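Local coordinates for protein enoyl-CoA hydratase/carnithine racemase (Thermus thermophilus JL-18, PDB 6SL9) that probably isomerises a CoA thioester to form oxepin-CoA in bacterial phenylacetic acid catabolism, as a crotonase-family enzyme known as PaaG, at residues K74-Y77 / E78-L81; L81-Y84 / N85-V88; R165-A168 / E169-L172. All coordinates share one frame; numbering follows the deposited sequence.

Contact 1. Residues K74-Y77 / E78-L81; sequences KPDY and EAHL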
ATOM      1  N   LYS A  74      13.151  34.904   7.506  1.00 60.81           N
ATOM      2  CA  LYS A  74      13.043  33.463   7.862  1.00 67.61           C
ATOM      3  C   LYS A  74      11.645  33.023   7.453  1.00 52.66           C
ATOM      4  O   LYS A  74      10.722  33.626   8.007  1.00 36.49           O
ATOM      5  CB  LYS A  74      13.173  33.255   9.376  1.00 78.53           C
ATOM      6  CG  LYS A  74      13.271  31.809   9.858  1.00 94.83           C
ATOM      7  CD  LYS A  74      12.893  31.644  11.329  1.00 94.30           C
ATOM      8  CE  LYS A  74      13.698  30.591  12.063  1.00 88.53           C
ATOM      9  NZ  LYS A  74      15.014  31.098  12.515  1.00 86.81           N
ATOM     10  N   PRO A  75      11.434  32.045   6.525  1.00 41.92           N
ATOM     11  CA  PRO A  75      10.077  31.652   6.126  1.00 33.74           C
ATOM     12  C   PRO A  75       9.294  30.934   7.219  1.00 28.55           C
ATOM     13  O   PRO A  75       9.856  30.281   8.129  1.00 29.27           O
ATOM     14  CB  PRO A  75      10.224  30.644   4.998  1.00 33.92           C
ATOM     15  CG  PRO A  75      11.590  30.027   5.331  1.00 36.56           C
ATOM     16  CD  PRO A  75      12.431  31.170   5.886  1.00 38.70           C
ATOM     17  N   ASP A  76       7.983  31.049   7.076  1.00 22.23           N
ATOM     18  CA  ASP A  76       6.999  30.407   7.957  1.00 19.36           C
ATOM     19  C   ASP A  76       6.188  29.471   7.069  1.00 16.42           C
ATOM     20  O   ASP A  76       5.022  29.768   6.703  1.00 18.30           O
ATOM     21  CB  ASP A  76       6.162  31.458   8.648  1.00 21.45           C
ATOM     22  CG  ASP A  76       5.196  30.940   9.704  1.00 20.09           C
ATOM     23  OD1 ASP A  76       5.018  29.742   9.830  1.00 19.94           O
ATOM     24  OD2 ASP A  76       4.664  31.794  10.416  1.00 27.89           O
ATOM     25  N   TYR A  77       6.734  28.311   6.764  1.00 15.54           N
ATOM     26  CA  TYR A  77       6.010  27.386   5.882  1.00 13.68           C
ATOM     27  C   TYR A  77       4.796  26.769   6.571  1.00 12.26           C
ATOM     28  O   TYR A  77       3.864  26.362   5.879  1.00 13.21           O
ATOM     29  CB  TYR A  77       6.935  26.341   5.306  1.00 15.15           C
ATOM     30  CG  TYR A  77       7.938  26.980   4.383  1.00 19.04           C
ATOM     31  CD1 TYR A  77       7.684  28.151   3.671  1.00 22.36           C
ATOM     32  CD2 TYR A  77       9.198  26.494   4.315  1.00 17.14           C
ATOM     33  CE1 TYR A  77       8.650  28.688   2.844  1.00 23.27           C
ATOM     34  CE2 TYR A  77      10.161  26.962   3.457  1.00 24.05           C
ATOM     35  CZ  TYR A  77       9.887  28.092   2.765  1.00 25.11           C
ATOM     36  OH  TYR A  77      10.851  28.624   1.981  1.00 27.99           O
ATOM     37  N   GLU A  78       4.823  26.648   7.908  1.00 12.03           N
ATOM     38  CA  GLU A  78       3.623  26.133   8.583  1.00 11.83           C
ATOM     39  C   GLU A  78       2.443  27.048   8.277  1.00 13.28           C
ATOM     40  O   GLU A  78       1.363  26.565   7.906  1.00 12.73           O
ATOM     41  CB  GLU A  78       3.826  25.876  10.077  1.00 13.03           C
ATOM     42  CG  GLU A  78       2.574  25.356  10.754  1.00 14.36           C
ATOM     43  CD  GLU A  78       2.693  25.101  12.238  1.00 17.45           C
ATOM     44  OE1 GLU A  78       3.805  25.019  12.748  1.00 19.66           O
ATOM     45  OE2 GLU A  78       1.585  24.913  12.856  1.00 21.40           O
ATOM     46  N   ALA A  79       2.629  28.354   8.437  1.00 13.70           N
ATOM     47  CA  ALA A  79       1.488  29.258   8.183  1.00 14.55           C
ATOM     48  C   ALA A  79       1.085  29.238   6.695  1.00 14.01           C
ATOM     49  O   ALA A  79      -0.111  29.242   6.368  1.00 13.96           O
ATOM     50  CB  ALA A  79       1.852  30.660   8.607  1.00 16.00           C
ATOM     51  N   HIS A  80       2.055  29.170   5.814  1.00 13.42           N
ATOM     52  CA  HIS A  80       1.770  29.186   4.366  1.00 13.08           C
ATOM     53  C   HIS A  80       0.947  27.923   4.011  1.00 12.07           C
ATOM     54  O   HIS A  80      -0.074  28.043   3.316  1.00 12.97           O
ATOM     55  CB  HIS A  80       3.109  29.230   3.623  1.00 16.34           C
ATOM     56  CG  HIS A  80       2.904  29.415   2.174  1.00 18.83           C
ATOM     57  ND1 HIS A  80       2.547  30.654   1.657  1.00 20.34           N
ATOM     58  CD2 HIS A  80       2.979  28.552   1.137  1.00 23.82           C
ATOM     59  CE1 HIS A  80       2.439  30.540   0.342  1.00 19.84           C
ATOM     60  NE2 HIS A  80       2.655  29.273  -0.004  1.00 20.08           N
ATOM     61  N   LEU A  81       1.405  26.771   4.440  1.00 12.45           N
ATOM     62  CA  LEU A  81       0.699  25.518   4.121  1.00 11.32           C
ATOM     63  C   LEU A  81      -0.632  25.430   4.832  1.00 11.73           C
ATOM     64  O   LEU A  81      -1.609  24.992   4.214  1.00 12.55           O
ATOM     65  CB  LEU A  81       1.614  24.312   4.381  1.00 12.35           C
ATOM     66  CG  LEU A  81       2.772  24.151   3.384  1.00 12.75           C
ATOM     67  CD1 LEU A  81       3.745  23.108   3.930  1.00 12.60           C
ATOM     68  CD2 LEU A  81       2.309  23.769   1.986  1.00 12.99           C
TER
HETATM   69  O   HOH W   1       6.796  27.729   9.879  1.00 18.50           O
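The backbone turns into helix 77-93 at D76 and Y77, whose carbonyls take the first two i to i+4 bonds of the helix. H80 N donates to D76 O at 3.2 Å, and L81 N donates to Y77 O at 2.9 Å. D76 sits at the N-cap position, right before the helix, and its side chain makes the capping bond. With CG anti to the backbone N (chi1 -174°), its carboxylate swings back over the start of the helix, and A79 N donates to OD1 at 3.1 Å. That donor comes from above the carboxylate plane, 59° out of it, though the N-H...O angle of 161° is nearly straight. The methyl of A79 lies against the same carboxylate, its CB 3.5 Å from D76 CG. A negative group here, where the helix dipole points its positive end, is likely to be favourable.

The Y77 ring has P75 CB over one face, offset toward the rim, meets F70 edge-to-face, and sends its OH to H240 of the second subunit as a hydrogen bond, so the start of this helix is part of a subunit interface. The extended E78 chain reaches forward instead, into a salt bridge with R82 one turn on. A second N-H of the first turn, that of E78, is served through solvent: water 1 accepts from E78 N at 3.0 Å and donates to D76 OD1 at 2.7 Å.

Contact 2. Residues L81-Y84 / N85-V88; sequences LRRY and NRVV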
ATOM      1  N   LEU A  81       1.405  26.771   4.440  1.00 12.45           N
ATOM      2  CA  LEU A  81       0.699  25.518   4.121  1.00 11.32           C
ATOM      3  C   LEU A  81      -0.632  25.430   4.832  1.00 11.73           C
ATOM      4  O   LEU A  81      -1.609  24.992   4.214  1.00 12.55           O
ATOM      5  CB  LEU A  81       1.614  24.312   4.381  1.00 12.35           C
ATOM      6  CG  LEU A  81       2.772  24.151   3.384  1.00 12.75           C
ATOM      7  CD1 LEU A  81       3.745  23.108   3.930  1.00 12.60           C
ATOM      8  CD2 LEU A  81       2.309  23.769   1.986  1.00 12.99           C
ATOM      9  N   ARG A  82      -0.735  25.935   6.061  1.00 12.96           N
ATOM     10  CA  ARG A  82      -2.053  25.907   6.698  1.00 14.59           C
ATOM     11  C   ARG A  82      -3.025  26.735   5.876  1.00 13.69           C
ATOM     12  O   ARG A  82      -4.207  26.370   5.763  1.00 15.99           O
ATOM     13  CB  ARG A  82      -2.008  26.396   8.156  1.00 14.94           C
ATOM     14  CG  ARG A  82      -1.466  25.321   9.079  1.00 17.16           C
ATOM     15  CD  ARG A  82      -1.557  25.781  10.545  1.00 20.05           C
ATOM     16  NE  ARG A  82      -0.978  24.828  11.471  1.00 22.39           N
ATOM     17  CZ  ARG A  82      -1.519  23.656  11.851  1.00 20.63           C
ATOM     18  NH1 ARG A  82      -2.703  23.294  11.387  1.00 23.76           N
ATOM     19  NH2 ARG A  82      -0.853  22.860  12.693  1.00 20.89           N
ATOM     20  N   ARG A  83      -2.577  27.863   5.346  1.00 13.76           N
ATOM     21  CA  ARG A  83      -3.461  28.714   4.512  1.00 13.42           C
ATOM     22  C   ARG A  83      -3.828  27.997   3.219  1.00 12.81           C
ATOM     23  O   ARG A  83      -5.008  28.054   2.847  1.00 14.70           O
ATOM     24  CB  ARG A  83      -2.778  30.044   4.260  1.00 13.39           C
ATOM     25  CG  ARG A  83      -3.520  30.925   3.291  1.00 15.15           C
ATOM     26  CD  ARG A  83      -4.955  31.220   3.654  1.00 15.22           C
ATOM     27  NE  ARG A  83      -5.590  31.983   2.577  1.00 14.60           N
ATOM     28  CZ  ARG A  83      -6.021  31.472   1.414  1.00 15.63           C
ATOM     29  NH1 ARG A  83      -6.045  30.172   1.170  1.00 14.92           N
ATOM     30  NH2 ARG A  83      -6.531  32.286   0.536  1.00 15.88           N
ATOM     31  N   TYR A  84      -2.864  27.440   2.502  1.00 11.98           N
ATOM     32  CA  TYR A  84      -3.119  26.929   1.133  1.00 12.74           C
ATOM     33  C   TYR A  84      -3.466  25.434   1.099  1.00 13.20           C
ATOM     34  O   TYR A  84      -3.915  24.975   0.044  1.00 13.37           O
ATOM     35  CB  TYR A  84      -2.006  27.304   0.177  1.00 13.52           C
ATOM     36  CG  TYR A  84      -1.950  28.805   0.013  1.00 13.33           C
ATOM     37  CD1 TYR A  84      -2.915  29.463  -0.714  1.00 14.63           C
ATOM     38  CD2 TYR A  84      -0.994  29.589   0.648  1.00 13.82           C
ATOM     39  CE1 TYR A  84      -2.923  30.848  -0.794  1.00 13.78           C
ATOM     40  CE2 TYR A  84      -0.966  30.962   0.507  1.00 14.79           C
ATOM     41  CZ  TYR A  84      -1.960  31.604  -0.177  1.00 14.22           C
ATOM     42  OH  TYR A  84      -1.911  32.959  -0.260  1.00 17.03           O
ATOM     43  N   ASN A  85      -3.495  24.749   2.252  1.00 12.54           N
ATOM     44  CA  ASN A  85      -3.828  23.298   2.251  1.00 12.10           C
ATOM     45  C   ASN A  85      -5.279  23.106   1.835  1.00 12.97           C
ATOM     46  O   ASN A  85      -5.613  22.032   1.363  1.00 12.02           O
ATOM     47  CB  ASN A  85      -3.482  22.614   3.588  1.00 12.19           C
ATOM     48  CG  ASN A  85      -2.047  22.176   3.738  1.00 11.76           C
ATOM     49  OD1 ASN A  85      -1.344  21.978   2.754  1.00 13.56           O
ATOM     50  ND2 ASN A  85      -1.606  21.952   4.975  1.00 13.78           N
ATOM     51  N   ARG A  86      -6.106  24.134   1.945  1.00 13.51           N
ATOM     52  CA  ARG A  86      -7.503  24.007   1.491  1.00 13.32           C
ATOM     53  C   ARG A  86      -7.563  23.623  -0.002  1.00 12.55           C
ATOM     54  O   ARG A  86      -8.578  23.072  -0.453  1.00 12.84           O
ATOM     55  CB  ARG A  86      -8.332  25.226   1.855  1.00 16.82           C
ATOM     56  CG  ARG A  86      -7.869  26.448   1.100  1.00 15.32           C
ATOM     57  CD  ARG A  86      -8.590  27.697   1.609  1.00 16.46           C
ATOM     58  NE  ARG A  86      -8.287  28.203   2.968  1.00 19.66           N
ATOM     59  CZ  ARG A  86      -8.668  29.439   3.365  1.00 19.20           C
ATOM     60  NH1 ARG A  86      -9.458  30.125   2.571  1.00 24.37           N
ATOM     61  NH2 ARG A  86      -8.355  29.932   4.538  1.00 27.36           N
ATOM     62  N   VAL A  87      -6.590  24.014  -0.787  1.00 12.54           N
ATOM     63  CA  VAL A  87      -6.629  23.653  -2.219  1.00 12.66           C
ATOM     64  C   VAL A  87      -6.458  22.146  -2.416  1.00 11.18           C
ATOM     65  O   VAL A  87      -7.113  21.536  -3.269  1.00 11.83           O
ATOM     66  CB  VAL A  87      -5.612  24.489  -2.982  1.00 17.42           C
ATOM     67  CG1 VAL A  87      -5.821  24.300  -4.470  1.00 21.53           C
ATOM     68  CG2 VAL A  87      -5.786  25.960  -2.626  1.00 17.15           C
ATOM     69  N   VAL A  88      -5.554  21.547  -1.661  1.00 11.01           N
ATOM     70  CA  VAL A  88      -5.416  20.071  -1.690  1.00 10.99           C
ATOM     71  C   VAL A  88      -6.659  19.412  -1.143  1.00 10.31           C
ATOM     72  O   VAL A  88      -7.107  18.380  -1.668  1.00 11.96           O
ATOM     73  CB  VAL A  88      -4.140  19.644  -0.976  1.00 12.10           C
ATOM     74  CG1 VAL A  88      -4.039  18.137  -0.924  1.00 11.30           C
ATOM     75  CG2 VAL A  88      -2.911  20.234  -1.669  1.00 16.54           C
TER
HETATM   76  O   HOH W   2      -6.461  26.347   4.394  1.00 35.84           O
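R83 and R86 lay their guanidinium groups flat on one another, centres 3.9 Å apart and planes only 19° from parallel. The stack is displaced: R83 NH1 sits above the R86 group toward its rim, 3.5 Å from R86 CZ. R83 reaches this place because its chain bends at chi2, which folds the guanidinium forward along the helix. R86 starts with CG between its backbone N and carbonyl carbon (chi1 67°), and a bend at chi3 brings its flat end back over R83. Two positive groups this close would be expected to repel, but D34 forms a salt bridge with R83 NH2 and probably offsets part of the cost. The other face of the R83 guanidinium has Y84 CE1 over it, and R83 CG stands over the centre of the Y84 ring, 3.7 Å above its plane.

Both arginines belong to helix 77-93, which is kinked here: R86 N and V87 N lack the usual bond to the preceding turn. V87 N instead donates to Y84 O at 3.0 Å, an i to i+3 bond whose donor stands 43° out of the carbonyl plane. Water 2 fills in at the kink. It donates to R82 O and to R83 O, accepts from R86 NE at 3.0 Å in the plane of that guanidinium, and takes a weak, long bond from R86 N.

One turn apart, N85 and L81 meet with N85 ND2 4.0 Å from L81 CB, though the placing of L81 O against N85 is doubtful. L224 of the second subunit packs on N85, and Q231 of that subunit on L81. On helix 30-45 of the same chain, Y37 touches both R86 and V87.

Contact 3. Residues R165-A168 / E169-L172; sequences RLSA and EEAL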
ATOM      1  N   ARG A 165      14.973  11.924 -11.189  1.00 12.96           N
ATOM      2  CA  ARG A 165      14.047  12.360 -12.237  1.00 13.92           C
ATOM      3  C   ARG A 165      13.522  11.107 -12.895  1.00 14.11           C
ATOM      4  O   ARG A 165      14.296  10.312 -13.400  1.00 18.22           O
ATOM      5  CB  ARG A 165      14.789  13.176 -13.293  1.00 16.16           C
ATOM      6  CG  ARG A 165      13.912  13.488 -14.505  1.00 20.44           C
ATOM      7  CD  ARG A 165      14.810  13.932 -15.630  1.00 22.22           C
ATOM      8  NE  ARG A 165      14.041  14.317 -16.797  1.00 21.87           N
ATOM      9  CZ  ARG A 165      13.574  13.504 -17.750  1.00 22.49           C
ATOM     10  NH1 ARG A 165      12.932  14.018 -18.792  1.00 24.18           N
ATOM     11  NH2 ARG A 165      13.689  12.189 -17.646  1.00 23.61           N
ATOM     12  N   LEU A 166      12.223  10.956 -12.919  1.00 13.66           N
ATOM     13  CA  LEU A 166      11.567   9.818 -13.565  1.00 14.30           C
ATOM     14  C   LEU A 166      11.005  10.226 -14.921  1.00 13.49           C
ATOM     15  O   LEU A 166      10.283  11.209 -15.037  1.00 14.75           O
ATOM     16  CB  LEU A 166      10.431   9.331 -12.697  1.00 15.56           C
ATOM     17  CG  LEU A 166      10.776   9.032 -11.261  1.00 22.40           C
ATOM     18  CD1 LEU A 166       9.562   8.568 -10.527  1.00 31.89           C
ATOM     19  CD2 LEU A 166      11.818   7.991 -11.221  1.00 26.52           C
ATOM     20  N   SER A 167      11.265   9.410 -15.923  1.00 13.71           N
ATOM     21  CA  SER A 167      10.639   9.526 -17.256  1.00 14.63           C
ATOM     22  C   SER A 167       9.158   9.150 -17.167  1.00 13.72           C
ATOM     23  O   SER A 167       8.673   8.528 -16.197  1.00 13.68           O
ATOM     24  CB  SER A 167      11.340   8.653 -18.233  1.00 14.80           C
ATOM     25  OG  SER A 167      11.051   7.328 -17.915  1.00 17.02           O
ATOM     26  N   ALA A 168       8.428   9.470 -18.223  1.00 14.65           N
ATOM     27  CA  ALA A 168       7.001   9.088 -18.306  1.00 14.69           C
ATOM     28  C   ALA A 168       6.899   7.562 -18.216  1.00 13.00           C
ATOM     29  O   ALA A 168       5.971   7.051 -17.579  1.00 13.64           O
ATOM     30  CB  ALA A 168       6.436   9.604 -19.596  1.00 16.79           C
ATOM     31  N   GLU A 169       7.778   6.864 -18.920  1.00 13.08           N
ATOM     32  CA  GLU A 169       7.702   5.387 -18.949  1.00 15.24           C
ATOM     33  C   GLU A 169       7.987   4.797 -17.565  1.00 14.47           C
ATOM     34  O   GLU A 169       7.324   3.823 -17.128  1.00 16.10           O
ATOM     35  CB  GLU A 169       8.626   4.833 -20.035  1.00 17.90           C
ATOM     36  CG  GLU A 169       8.294   5.345 -21.449  1.00 20.60           C
ATOM     37  CD  GLU A 169       8.845   6.705 -21.899  1.00 19.67           C
ATOM     38  OE1 GLU A 169       8.604   7.031 -23.080  1.00 33.68           O
ATOM     39  OE2 GLU A 169       9.492   7.422 -21.104  1.00 20.40           O
ATOM     40  N   GLU A 170       8.916   5.374 -16.835  1.00 14.54           N
ATOM     41  CA  GLU A 170       9.159   4.947 -15.440  1.00 15.31           C
ATOM     42  C   GLU A 170       7.942   5.268 -14.572  1.00 14.51           C
ATOM     43  O   GLU A 170       7.580   4.464 -13.737  1.00 16.64           O
ATOM     44  CB  GLU A 170      10.415   5.619 -14.895  1.00 17.14           C
ATOM     45  CG  GLU A 170      11.720   5.176 -15.498  1.00 20.25           C
ATOM     46  CD  GLU A 170      12.905   5.981 -14.989  1.00 26.08           C
ATOM     47  OE1 GLU A 170      13.715   5.372 -14.295  1.00 39.74           O
ATOM     48  OE2 GLU A 170      13.012   7.222 -15.257  1.00 24.53           O
ATOM     49  N   ALA A 171       7.342   6.426 -14.754  1.00 13.33           N
ATOM     50  CA  ALA A 171       6.148   6.837 -14.005  1.00 13.00           C
ATOM     51  C   ALA A 171       5.032   5.827 -14.234  1.00 14.33           C
ATOM     52  O   ALA A 171       4.287   5.478 -13.303  1.00 15.02           O
ATOM     53  CB  ALA A 171       5.732   8.214 -14.394  1.00 14.30           C
ATOM     54  N   LEU A 172       4.881   5.399 -15.483  1.00 13.46           N
ATOM     55  CA  LEU A 172       3.832   4.424 -15.810  1.00 13.81           C
ATOM     56  C   LEU A 172       4.099   3.113 -15.063  1.00 14.24           C
ATOM     57  O   LEU A 172       3.195   2.559 -14.464  1.00 16.36           O
ATOM     58  CB  LEU A 172       3.843   4.203 -17.321  1.00 15.26           C
ATOM     59  CG  LEU A 172       2.832   3.197 -17.827  1.00 16.54           C
ATOM     60  CD1 LEU A 172       1.388   3.627 -17.594  1.00 20.32           C
ATOM     61  CD2 LEU A 172       3.063   2.947 -19.288  1.00 18.92           C
TER
HETATM   62  O   HOH W   3      15.069   7.644 -13.008  1.00 31.07           O
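S167 and E170 form a capping box at the start of helix 168-174, each side chain binding the other's backbone N-H. Two hydrogen bonds define it. E170 N donates to S167 OG at 3.1 Å, an N-cap bond, and S167 N donates in return to E170 OE2 at 2.9 Å. The second is almost straight, 171° at the hydrogen, and reaches OE2 on its anti side, 18° out of the carboxylate plane. S167 OG also makes a weak bond to the same OE2, so this one oxygen is held by both the amide and the hydroxyl of S167. The serine can serve both ends because OG stands between its backbone N and carbonyl carbon (chi1 70°), while E170 stretches its chain beyond CG back toward the strand. With an alanine here in place of S167, E170 N would probably lose its side-chain acceptor, and the E170 carboxylate, still bonded to S167 N, would be freer to turn.

Backbone bonds carry the helix on from the box: A171 N donates to S167 O and L172 N to A168 O, each at 2.9 Å. L166 pairs through its backbone with F128 of strand 127-129.

Nonpolar contacts join the turn to two sheets of the crotonase fold: A171 packs on F128, and A168 and L172 on V180 of strand 179-181, the outermost strand of the larger sheet.

Charge and solvent gather on the outer side. E169 bends at chi2 and brings OE2 to 3.6 Å from S167 CB, while water 3 lies 2.9 Å from E170 OE1 and 2.8 Å from R165 O.

Overall arrangement
Contact 1 takes in the loop before helix 77-93 and its first turn, contact 2 the turns that follow; they share L81, with centres about 11 Å apart, and both touch the second subunit. Contact 3 lies away, its centre about 31 Å from that of contact 1 and 28 Å from that of contact 2, and no other chain of the assembly touches it. All three are partly buried, each mixing buried residues with exposed ones. Contacts 1 and 3 both start helices, one with an aspartate cap helped by water, the other with a reciprocal serine-glutamate box joined to a short, weakly bonded strand. Contact 2 lies within a helix, where arginine stacking and water accompany a kink.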